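Local coordinates for protein glutamine synthetase (Streptomyces coelicolor, PDB 4BAX) that belongs to the glutamine synthetase family, pairing a beta-grasp domain with a larger catalytic domain in an assembly of ten chains, at residues I113-F119 / G179-V185; G228-H232 / N318-D322; Q137-G143 / N173-P178; V193-W198 / D322-T327. All blocks are in the same frame, centred on the assembly; numbering follows the deposited sequence.

Contact 1. Residues I113-F119 / G179-V185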
# COMPACT_ATOMS: atom_id res chain seq x y z
N ILE A 113 -18.42 20.21 -37.33
CA ILE A 113 -18.68 19.06 -36.45
C ILE A 113 -18.26 19.30 -34.99
O ILE A 113 -17.13 19.71 -34.69
CB ILE A 113 -18.07 17.74 -37.03
CG1 ILE A 113 -18.55 17.55 -38.48
CG2 ILE A 113 -18.45 16.53 -36.18
CD1 ILE A 113 -17.89 16.43 -39.22
N GLU A 114 -19.21 19.07 -34.08
CA GLU A 114 -18.96 19.24 -32.66
C GLU A 114 -18.69 17.84 -32.10
O GLU A 114 -19.61 17.03 -31.88
CB GLU A 114 -20.17 19.88 -32.00
CG GLU A 114 -20.63 21.17 -32.73
CD GLU A 114 -21.87 21.81 -32.10
OE1 GLU A 114 -22.57 21.14 -31.30
OE2 GLU A 114 -22.15 23.00 -32.40
N GLN A 115 -17.42 17.56 -31.85
CA GLN A 115 -16.98 16.21 -31.57
C GLN A 115 -16.82 15.97 -30.10
O GLN A 115 -15.98 16.57 -29.43
CB GLN A 115 -15.65 15.94 -32.27
CG GLN A 115 -14.96 14.65 -31.83
CD GLN A 115 -15.57 13.38 -32.45
OE1 GLN A 115 -15.44 13.10 -33.67
NE2 GLN A 115 -16.22 12.57 -31.60
N GLU A 116 -17.64 15.06 -29.59
CA GLU A 116 -17.62 14.75 -28.18
C GLU A 116 -16.82 13.48 -27.89
O GLU A 116 -16.69 12.59 -28.74
CB GLU A 116 -19.05 14.63 -27.64
CG GLU A 116 -19.84 15.95 -27.73
CD GLU A 116 -21.27 15.85 -27.18
OE1 GLU A 116 -21.80 14.72 -27.07
OE2 GLU A 116 -21.85 16.92 -26.84
N TYR A 117 -16.29 13.40 -26.67
CA TYR A 117 -15.56 12.23 -26.23
C TYR A 117 -15.54 12.19 -24.72
O TYR A 117 -15.69 13.23 -24.08
CB TYR A 117 -14.14 12.23 -26.78
CG TYR A 117 -13.34 13.47 -26.39
CD1 TYR A 117 -13.49 14.67 -27.08
CD2 TYR A 117 -12.45 13.45 -25.34
CE1 TYR A 117 -12.78 15.80 -26.73
CE2 TYR A 117 -11.73 14.58 -24.98
CZ TYR A 117 -11.89 15.74 -25.68
OH TYR A 117 -11.17 16.85 -25.32
N THR A 118 -15.27 11.01 -24.17
CA THR A 118 -15.23 10.82 -22.72
C THR A 118 -13.90 10.20 -22.31
O THR A 118 -13.46 9.22 -22.93
CB THR A 118 -16.41 9.94 -22.23
OG1 THR A 118 -17.63 10.37 -22.88
CG2 THR A 118 -16.58 10.03 -20.71
N PHE A 119 -13.26 10.77 -21.28
CA PHE A 119 -12.03 10.19 -20.73
C PHE A 119 -12.25 8.97 -19.84
O PHE A 119 -13.17 8.95 -19.00
CB PHE A 119 -11.21 11.23 -19.96
CG PHE A 119 -10.51 12.22 -20.83
CD1 PHE A 119 -9.77 11.79 -21.91
CD2 PHE A 119 -10.63 13.60 -20.60
CE1 PHE A 119 -9.13 12.72 -22.74
CE2 PHE A 119 -10.01 14.52 -21.42
CZ PHE A 119 -9.26 14.08 -22.49
N GLY A 179 -15.71 14.32 -17.10
CA GLY A 179 -14.68 13.79 -17.97
C GLY A 179 -15.10 13.75 -19.42
O GLY A 179 -14.38 13.16 -20.24
N GLN A 180 -16.24 14.38 -19.73
CA GLN A 180 -16.72 14.47 -21.10
C GLN A 180 -16.43 15.84 -21.65
O GLN A 180 -16.66 16.86 -20.98
CB GLN A 180 -18.22 14.17 -21.17
CG GLN A 180 -18.73 13.72 -22.54
CD GLN A 180 -20.20 13.29 -22.50
OE1 GLN A 180 -21.10 14.11 -22.30
NE2 GLN A 180 -20.43 12.00 -22.70
N TRP A 181 -15.94 15.85 -22.89
CA TRP A 181 -15.46 17.07 -23.52
C TRP A 181 -15.89 17.14 -24.97
O TRP A 181 -16.33 16.14 -25.57
CB TRP A 181 -13.93 17.13 -23.44
CG TRP A 181 -13.39 17.27 -22.05
CD1 TRP A 181 -13.13 16.26 -21.17
CD2 TRP A 181 -13.04 18.48 -21.38
NE1 TRP A 181 -12.64 16.77 -19.99
CE2 TRP A 181 -12.57 18.13 -20.10
CE3 TRP A 181 -13.07 19.83 -21.73
CZ2 TRP A 181 -12.13 19.08 -19.18
CZ3 TRP A 181 -12.63 20.77 -20.81
CH2 TRP A 181 -12.17 20.39 -19.55
N GLU A 182 -15.76 18.35 -25.53
CA GLU A 182 -16.08 18.60 -26.92
C GLU A 182 -15.07 19.54 -27.57
O GLU A 182 -14.55 20.44 -26.92
CB GLU A 182 -17.48 19.20 -27.04
CG GLU A 182 -18.00 19.33 -28.45
CD GLU A 182 -19.28 20.15 -28.50
OE1 GLU A 182 -20.34 19.63 -28.05
OE2 GLU A 182 -19.24 21.31 -28.98
N PHE A 183 -14.79 19.29 -28.85
CA PHE A 183 -14.09 20.26 -29.70
C PHE A 183 -14.85 20.40 -31.02
O PHE A 183 -15.46 19.45 -31.50
CB PHE A 183 -12.60 19.91 -29.89
CG PHE A 183 -12.36 18.65 -30.69
CD1 PHE A 183 -12.33 18.68 -32.08
CD2 PHE A 183 -12.18 17.43 -30.06
CE1 PHE A 183 -12.11 17.51 -32.83
CE2 PHE A 183 -11.97 16.27 -30.80
CZ PHE A 183 -11.93 16.32 -32.19
N GLN A 184 -14.82 21.60 -31.60
CA GLN A 184 -15.60 21.87 -32.81
C GLN A 184 -14.68 22.07 -34.00
O GLN A 184 -13.78 22.92 -33.95
CB GLN A 184 -16.49 23.10 -32.59
CG GLN A 184 -17.48 22.95 -31.43
CD GLN A 184 -17.12 23.86 -30.27
OE1 GLN A 184 -16.61 24.96 -30.48
NE2 GLN A 184 -17.39 23.41 -29.03
N VAL A 185 -14.92 21.31 -35.07
CA VAL A 185 -14.13 21.44 -36.29
C VAL A 185 -14.98 22.06 -37.39
O VAL A 185 -16.08 21.58 -37.69
CB VAL A 185 -13.61 20.09 -36.77
CG1 VAL A 185 -12.62 20.31 -37.92
CG2 VAL A 185 -12.95 19.35 -35.65
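Chi1 values of 58° at Y117 and 68° at F183 set both rings between their own backbone N and carbonyl carbon, a setting that turns each ring back against the partner strand. The two strands form an antiparallel ladder in the mixed sheet of the glutamine synthetase catalytic domain. Hydrogen-bonded pairs I113-V185, Q115-F183 and Y117-W181 alternate with the non-hydrogen-bonded pairs E114-Q184, E116-E182 and T118-Q180, and a bond from F119 N to G179 O (2.8 Å) closes the far end. Alternation sorts the side chains onto two faces. On one of them Y117, F119 and W181 form an aromatic cluster: Y117 CZ rests 3.3 Å from W181 CB, and F119 CE2 lies 3.6 Å from W181 CD1. Beside the cluster, Y117 CE1 meets the edge of the F183 ring, and Q115 CB sits over the F183 face, 3.9 Å from the ring centroid. Helices 152-164 and 190-210 cover this layer, and the W181 indole N-H is taken by F150 O. The opposite face carries E114, E116 and E182 among polar neighbours. E116 OE2 and E182 OE1 approach to 3.3 Å with their carboxylate planes nearly coplanar; both atoms are acceptors, and E175 adds a further carboxylate. E116 OE1 accepts from G230 N, and Q184 NE2 donates to E182 OE2 at 2.8 Å. Further along this face, Q180 NE2 donates to N227 O and also, nearly straight at 164° and with the acceptor in the amide plane, to T118 OG1, 3.2 Å away.

Contact 2. Residues G228-H232 / N318-D322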
# COMPACT_ATOMS: atom_id res chain seq x y z
N GLY A 228 -24.91 10.99 -23.18
CA GLY A 228 -24.27 10.35 -24.32
C GLY A 228 -23.27 11.26 -25.01
O GLY A 228 -23.23 12.47 -24.77
N ALA A 229 -22.42 10.66 -25.84
CA ALA A 229 -21.45 11.43 -26.61
C ALA A 229 -21.88 11.50 -28.07
O ALA A 229 -22.03 10.46 -28.73
CB ALA A 229 -20.04 10.84 -26.45
N GLY A 230 -22.12 12.71 -28.58
CA GLY A 230 -22.50 12.86 -29.97
C GLY A 230 -21.46 13.53 -30.87
O GLY A 230 -20.39 13.93 -30.40
N ALA A 231 -21.79 13.62 -32.17
CA ALA A 231 -21.05 14.43 -33.14
C ALA A 231 -22.03 15.27 -33.96
O ALA A 231 -22.37 14.89 -35.09
CB ALA A 231 -20.18 13.55 -34.06
N HIS A 232 -22.56 16.34 -33.36
CA HIS A 232 -23.54 17.20 -34.03
C HIS A 232 -22.89 17.80 -35.26
O HIS A 232 -21.75 18.28 -35.20
CB HIS A 232 -24.02 18.32 -33.11
CG HIS A 232 -24.92 17.86 -32.00
ND1 HIS A 232 -25.24 16.54 -31.82
CD2 HIS A 232 -25.59 18.55 -31.05
CE1 HIS A 232 -26.06 16.43 -30.78
NE2 HIS A 232 -26.29 17.64 -30.30
N ASN A 318 -23.68 9.96 -33.83
CA ASN A 318 -22.93 9.57 -32.64
C ASN A 318 -21.53 10.12 -32.67
O ASN A 318 -21.03 10.48 -33.74
CB ASN A 318 -22.81 8.06 -32.60
CG ASN A 318 -24.03 7.39 -32.04
OD1 ASN A 318 -25.06 8.04 -31.73
ND2 ASN A 318 -23.93 6.07 -31.88
N ALA A 319 -20.88 10.16 -31.50
CA ALA A 319 -19.47 10.56 -31.42
C ALA A 319 -18.58 9.60 -32.20
O ALA A 319 -17.47 9.97 -32.59
CB ALA A 319 -19.02 10.66 -29.97
N ASN A 320 -19.05 8.36 -32.41
CA ASN A 320 -18.26 7.37 -33.15
C ASN A 320 -18.63 7.28 -34.64
O ASN A 320 -18.26 6.32 -35.31
CB ASN A 320 -18.31 5.99 -32.48
CG ASN A 320 -19.70 5.37 -32.52
OD1 ASN A 320 -20.68 6.02 -32.92
ND2 ASN A 320 -19.81 4.12 -32.07
N VAL A 321 -19.34 8.28 -35.16
CA VAL A 321 -19.64 8.29 -36.60
C VAL A 321 -18.37 8.52 -37.43
O VAL A 321 -17.45 9.20 -37.00
CB VAL A 321 -20.68 9.39 -36.94
CG1 VAL A 321 -20.09 10.80 -36.78
CG2 VAL A 321 -21.26 9.15 -38.34
N ASP A 322 -18.31 7.88 -38.59
CA ASP A 322 -17.28 8.18 -39.59
C ASP A 322 -17.69 9.49 -40.27
O ASP A 322 -18.76 9.56 -40.89
CB ASP A 322 -17.22 7.05 -40.62
CG ASP A 322 -16.04 7.19 -41.60
OD1 ASP A 322 -15.51 8.31 -41.78
OD2 ASP A 322 -15.65 6.16 -42.20
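The backbones of A229-A231 and N318-A319 pass close enough for a single bridge between G230 and N318, their nearest CA atoms being those of G230 and A319, 4.1 Å apart. One bond joins the two directly: A319 N donates to A229 O at 3.0 Å. The amide arrives from above the carbonyl plane, with a C=O...N angle of 122°. Beyond N318 the chain bends at once into a type I turn ending at V321, whose N donates to N318 O at 3.1 Å. This is a loop of the catalytic domain laid beside the start of strand 231-236, and the turn belongs to the loop that leads from strand 312-314 to helix 323-341, for which D322 is the N-cap. Methyl groups make most of the side-chain contact. A229 CB and A319 CB meet at 3.7 Å, while A319 CB also lies against the carbonyl group of A229. A231 CB, which points toward the 318-322 segment, touches N318 O and, 3.9 Å away, V321 CG1. The valine presents that branch because chi1 of 70° places CG1 between its backbone N and carbonyl carbon. The small side chains are consistent with so close an approach of the backbones. Inside the turn, N318 ND2 makes a weak bond of 3.4 Å to N320 OD1. Other polar atoms of the turn have partners beyond it: N318 OD1 accepts from R274, N320 ND2 donates to A269 O, and the carbonyl of A319 accepts from the side-chain amide of Q115.

Contact 3. Residues Q137-G143 / N173-P178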
# COMPACT_ATOMS: atom_id res chain seq x y z
N GLN A 137 -25.45 15.00 -12.61
CA GLN A 137 -25.03 16.01 -13.56
C GLN A 137 -25.64 17.37 -13.23
O GLN A 137 -26.70 17.44 -12.58
CB GLN A 137 -25.38 15.57 -14.98
CG GLN A 137 -24.52 14.39 -15.42
CD GLN A 137 -25.02 13.76 -16.69
OE1 GLN A 137 -24.30 12.99 -17.34
NE2 GLN A 137 -26.26 14.08 -17.06
N GLY A 138 -24.94 18.44 -13.64
CA GLY A 138 -25.38 19.81 -13.43
C GLY A 138 -24.23 20.79 -13.29
O GLY A 138 -24.25 21.86 -13.91
N GLY A 139 -23.20 20.41 -12.53
CA GLY A 139 -22.05 21.26 -12.31
C GLY A 139 -20.83 20.99 -13.19
O GLY A 139 -19.86 21.73 -13.10
N TYR A 140 -20.84 19.91 -13.97
CA TYR A 140 -19.72 19.58 -14.86
C TYR A 140 -19.61 20.43 -16.14
O TYR A 140 -18.52 20.77 -16.60
CB TYR A 140 -19.65 18.07 -15.18
CG TYR A 140 -19.89 17.23 -13.94
CD1 TYR A 140 -18.93 17.16 -12.93
CD2 TYR A 140 -21.08 16.53 -13.77
CE1 TYR A 140 -19.16 16.41 -11.77
CE2 TYR A 140 -21.32 15.78 -12.63
CZ TYR A 140 -20.36 15.71 -11.63
OH TYR A 140 -20.64 14.95 -10.50
N TYR A 141 -20.75 20.79 -16.70
CA TYR A 141 -20.79 21.38 -18.03
C TYR A 141 -20.24 22.81 -18.03
O TYR A 141 -20.76 23.69 -17.32
CB TYR A 141 -22.24 21.34 -18.50
CG TYR A 141 -22.55 22.11 -19.76
CD1 TYR A 141 -22.35 21.54 -21.01
CD2 TYR A 141 -23.08 23.38 -19.70
CE1 TYR A 141 -22.66 22.23 -22.18
CE2 TYR A 141 -23.40 24.08 -20.86
CZ TYR A 141 -23.19 23.50 -22.09
OH TYR A 141 -23.50 24.20 -23.24
N CYS A 142 -19.18 23.03 -18.81
CA CYS A 142 -18.49 24.32 -18.87
C CYS A 142 -18.01 24.70 -17.46
O CYS A 142 -17.93 25.90 -17.13
CB CYS A 142 -19.38 25.43 -19.46
SG CYS A 142 -19.78 25.26 -21.21
N GLY A 143 -17.67 23.69 -16.66
CA GLY A 143 -17.32 23.89 -15.26
C GLY A 143 -15.90 24.36 -14.97
O GLY A 143 -15.07 24.56 -15.86
N ASN A 173 -15.01 22.79 -25.26
CA ASN A 173 -15.67 22.97 -23.97
C ASN A 173 -15.83 21.67 -23.18
O ASN A 173 -15.79 20.57 -23.75
CB ASN A 173 -17.02 23.67 -24.14
CG ASN A 173 -18.03 22.82 -24.88
OD1 ASN A 173 -18.07 22.78 -26.13
ND2 ASN A 173 -18.84 22.09 -24.12
N ALA A 174 -16.01 21.81 -21.86
CA ALA A 174 -16.31 20.67 -21.00
C ALA A 174 -17.80 20.33 -21.11
O ALA A 174 -18.65 21.24 -21.07
CB ALA A 174 -15.93 21.00 -19.55
N GLU A 175 -18.12 19.04 -21.23
CA GLU A 175 -19.51 18.63 -21.44
C GLU A 175 -20.26 18.23 -20.16
O GLU A 175 -19.72 18.33 -19.06
CB GLU A 175 -19.62 17.53 -22.50
CG GLU A 175 -19.85 18.06 -23.91
CD GLU A 175 -21.20 18.80 -24.05
OE1 GLU A 175 -22.21 18.31 -23.48
OE2 GLU A 175 -21.27 19.83 -24.77
N VAL A 176 -21.52 17.82 -20.33
CA VAL A 176 -22.44 17.56 -19.23
C VAL A 176 -22.00 16.41 -18.29
O VAL A 176 -22.12 16.52 -17.08
CB VAL A 176 -23.88 17.28 -19.77
CG1 VAL A 176 -24.82 16.85 -18.62
CG2 VAL A 176 -24.42 18.51 -20.50
N MET A 177 -21.49 15.33 -18.87
CA MET A 177 -20.93 14.23 -18.10
C MET A 177 -19.51 14.52 -17.62
O MET A 177 -18.71 15.12 -18.33
CB MET A 177 -20.96 12.95 -18.93
CG MET A 177 -20.71 11.70 -18.11
SD MET A 177 -20.55 10.22 -19.12
CE MET A 177 -19.37 9.27 -18.19
N PRO A 178 -19.19 14.10 -16.39
CA PRO A 178 -17.82 14.31 -15.90
C PRO A 178 -16.77 13.60 -16.74
O PRO A 178 -16.92 12.40 -17.02
CB PRO A 178 -17.86 13.72 -14.48
CG PRO A 178 -19.10 12.91 -14.41
CD PRO A 178 -20.06 13.55 -15.34
O HOH W 1 -23.12 18.97 -16.11
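A174 O is gripped from opposite faces of its carbonyl plane: C142 N comes across the contact at 2.9 Å, and N173 ND2 curls onto this carbonyl of the next residue, 3.2 Å away. Neither donor lies in the carbonyl plane. A second bridge runs through a water, which accepts from G138 N and donates to V176 O at 2.8 Å; its bond from Y141 N is weak. The two tyrosines then clasp the 173-178 segment differently. P178 CD packs over a face of the Y140 ring, 3.9 Å from its centroid, while V176 O stands at the edge of that ring; the phenol itself is held by A135 O. With CG anti to the backbone N (chi1 170°), the Y141 ring runs beside the E175 side chain, whose OE2 meets the ring edge, and Y141 CD1 touches V176 CG2 at 3.7 Å. The other valine branch, CG1, lies 3.5 Å from NE2 of Q137, a residue whose extended chain carries OE1 on to N227 N. R21 of a neighbouring subunit binds the carbonyls of G138 and Y141, and W10 of that subunit packs on C142, placing the loop at a subunit interface. G143 N closes onto Y140 O at 3.0 Å, the bond of a type II beta turn, here fastened to the end of strand 169-174 in the catalytic domain.

Contact 4. Residues V193-W198 / D322-T327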
# COMPACT_ATOMS: atom_id res chain seq x y z
N VAL A 193 -13.07 18.83 -43.90
CA VAL A 193 -13.55 18.65 -42.54
C VAL A 193 -13.38 17.23 -42.01
O VAL A 193 -13.02 17.03 -40.84
CB VAL A 193 -15.02 19.13 -42.38
CG1 VAL A 193 -16.03 18.06 -42.85
CG2 VAL A 193 -15.28 19.57 -40.94
N SER A 194 -13.57 16.26 -42.90
CA SER A 194 -13.48 14.85 -42.58
C SER A 194 -12.06 14.43 -42.32
O SER A 194 -11.78 13.70 -41.36
CB SER A 194 -14.08 14.02 -43.72
OG SER A 194 -15.49 14.08 -43.79
N ASP A 195 -11.16 14.93 -43.16
CA ASP A 195 -9.74 14.65 -43.05
C ASP A 195 -9.20 15.22 -41.74
O ASP A 195 -8.46 14.53 -41.03
CB ASP A 195 -8.97 15.23 -44.23
CG ASP A 195 -9.19 14.43 -45.52
OD1 ASP A 195 -9.62 13.26 -45.43
OD2 ASP A 195 -8.96 14.98 -46.62
N GLN A 196 -9.57 16.47 -41.42
CA GLN A 196 -9.04 17.13 -40.22
C GLN A 196 -9.53 16.47 -38.92
O GLN A 196 -8.75 16.26 -37.99
CB GLN A 196 -9.37 18.64 -40.22
CG GLN A 196 -8.73 19.46 -41.35
CD GLN A 196 -8.70 20.98 -41.08
OE1 GLN A 196 -9.00 21.43 -39.98
NE2 GLN A 196 -8.29 21.76 -42.09
N LEU A 197 -10.80 16.05 -38.92
CA LEU A 197 -11.41 15.38 -37.77
C LEU A 197 -10.74 14.04 -37.44
O LEU A 197 -10.52 13.70 -36.25
CB LEU A 197 -12.92 15.19 -38.01
CG LEU A 197 -13.67 14.46 -36.89
CD1 LEU A 197 -13.43 15.13 -35.53
CD2 LEU A 197 -15.18 14.37 -37.16
N TRP A 198 -10.41 13.28 -38.49
CA TRP A 198 -9.72 12.00 -38.30
C TRP A 198 -8.35 12.22 -37.69
O TRP A 198 -7.94 11.52 -36.75
CB TRP A 198 -9.59 11.23 -39.62
CG TRP A 198 -10.75 10.32 -39.87
CD1 TRP A 198 -11.60 10.33 -40.95
CD2 TRP A 198 -11.23 9.31 -38.99
NE1 TRP A 198 -12.56 9.35 -40.81
CE2 TRP A 198 -12.36 8.71 -39.61
CE3 TRP A 198 -10.80 8.83 -37.74
CZ2 TRP A 198 -13.07 7.66 -39.01
CZ3 TRP A 198 -11.51 7.79 -37.15
CH2 TRP A 198 -12.63 7.21 -37.79
N ASP A 322 -18.31 7.88 -38.59
CA ASP A 322 -17.28 8.18 -39.59
C ASP A 322 -17.69 9.49 -40.27
O ASP A 322 -18.76 9.56 -40.89
CB ASP A 322 -17.22 7.05 -40.62
CG ASP A 322 -16.04 7.19 -41.60
OD1 ASP A 322 -15.51 8.31 -41.78
OD2 ASP A 322 -15.65 6.16 -42.20
N PRO A 323 -16.82 10.51 -40.19
CA PRO A 323 -17.10 11.82 -40.83
C PRO A 323 -17.30 11.70 -42.35
O PRO A 323 -18.18 12.39 -42.89
CB PRO A 323 -15.87 12.67 -40.49
CG PRO A 323 -14.81 11.69 -40.03
CD PRO A 323 -15.57 10.53 -39.42
N TYR A 324 -16.58 10.79 -42.99
CA TYR A 324 -16.70 10.58 -44.43
C TYR A 324 -18.12 10.18 -44.79
O TYR A 324 -18.66 10.59 -45.84
CB TYR A 324 -15.73 9.49 -44.91
CG TYR A 324 -14.25 9.86 -44.86
CD1 TYR A 324 -13.80 11.07 -45.35
CD2 TYR A 324 -13.32 9.01 -44.25
CE1 TYR A 324 -12.46 11.43 -45.27
CE2 TYR A 324 -11.97 9.35 -44.17
CZ TYR A 324 -11.55 10.56 -44.69
OH TYR A 324 -10.22 10.92 -44.62
N VAL A 325 -18.72 9.36 -43.93
CA VAL A 325 -20.07 8.87 -44.12
C VAL A 325 -21.19 9.90 -43.85
O VAL A 325 -22.05 10.13 -44.70
CB VAL A 325 -20.29 7.57 -43.30
CG1 VAL A 325 -21.72 7.06 -43.44
CG2 VAL A 325 -19.27 6.51 -43.74
N VAL A 326 -21.15 10.55 -42.69
CA VAL A 326 -22.19 11.52 -42.34
C VAL A 326 -22.19 12.69 -43.32
O VAL A 326 -23.26 13.14 -43.76
CB VAL A 326 -22.12 11.98 -40.86
CG1 VAL A 326 -20.76 12.62 -40.50
CG2 VAL A 326 -23.28 12.89 -40.53
N THR A 327 -21.00 13.13 -43.71
CA THR A 327 -20.89 14.21 -44.69
C THR A 327 -21.45 13.76 -46.06
O THR A 327 -22.23 14.50 -46.68
CB THR A 327 -19.42 14.73 -44.87
OG1 THR A 327 -18.52 13.65 -45.13
CG2 THR A 327 -18.94 15.53 -43.65
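The segments 193-198 and 323-327 belong to two helices that run roughly antiparallel, their local axes 9.3 Å apart at an angle of 151°, with S194 and P323 closest along the backbones. Where the second helix begins, D322 serves as N-cap. Its OD1 accepts from Y324 N at 3.0 Å and, from the opposite face of the carboxylate plane, from W198 NE1 at 3.3 Å, so one oxygen ties the helix start to a side chain of the other helix. The indole N-H points at it nearly in the ring plane. Chi1 of -173° at D322, with CG anti to the backbone N, swings the carboxylate into this position, and OD2 goes to T93. P323 lies over a face of the same indole, its CG 3.6 Å from W198 CD1, and it touches L197 CD2 through CB. Y324 packs against S194 and W198: S194 CB meets its CD1 at 3.4 Å, W198 CD1 meets its CE2, and its hydroxyl donates to D195 OD1. That oxygen is at the ring edge, with the carboxylate turned 75° from the ring plane. D195 OD2 makes a salt bridge with R94, bringing a third helix into the same small network. A turn further on, T327 OG1 donates to P323 O, and T327 CG2 slides past V193 CG1, 3.9 Å away. Helix 94-103 packs L97 against S194, Y324 and T327, while V193, L197 and T327 rest on F111, I113, Q115, F183 and V185 of strands 110-121 and 180-188.

From the N terminus, strand 110-121 opens contact 1, which closes when strand 180-188 returns alongside it. Contact 3 lies wholly within that excursion, linking a loop at the subunit interface to the end of strand 169-174, itself bonded to 180-188. Helix 190-210 follows directly and opens contact 4, whose loop encloses contact 2 and ends at helix 323-341; the two share D322. No pair crosses along the chain. Contact 1 is the common neighbour: it touches A229, G230, H232 and A319 in contact 2, N173 and E175 in contact 3, and V193 and L197 in contact 4. Contacts 3 and 4, with centres about 26 Å apart, do not touch.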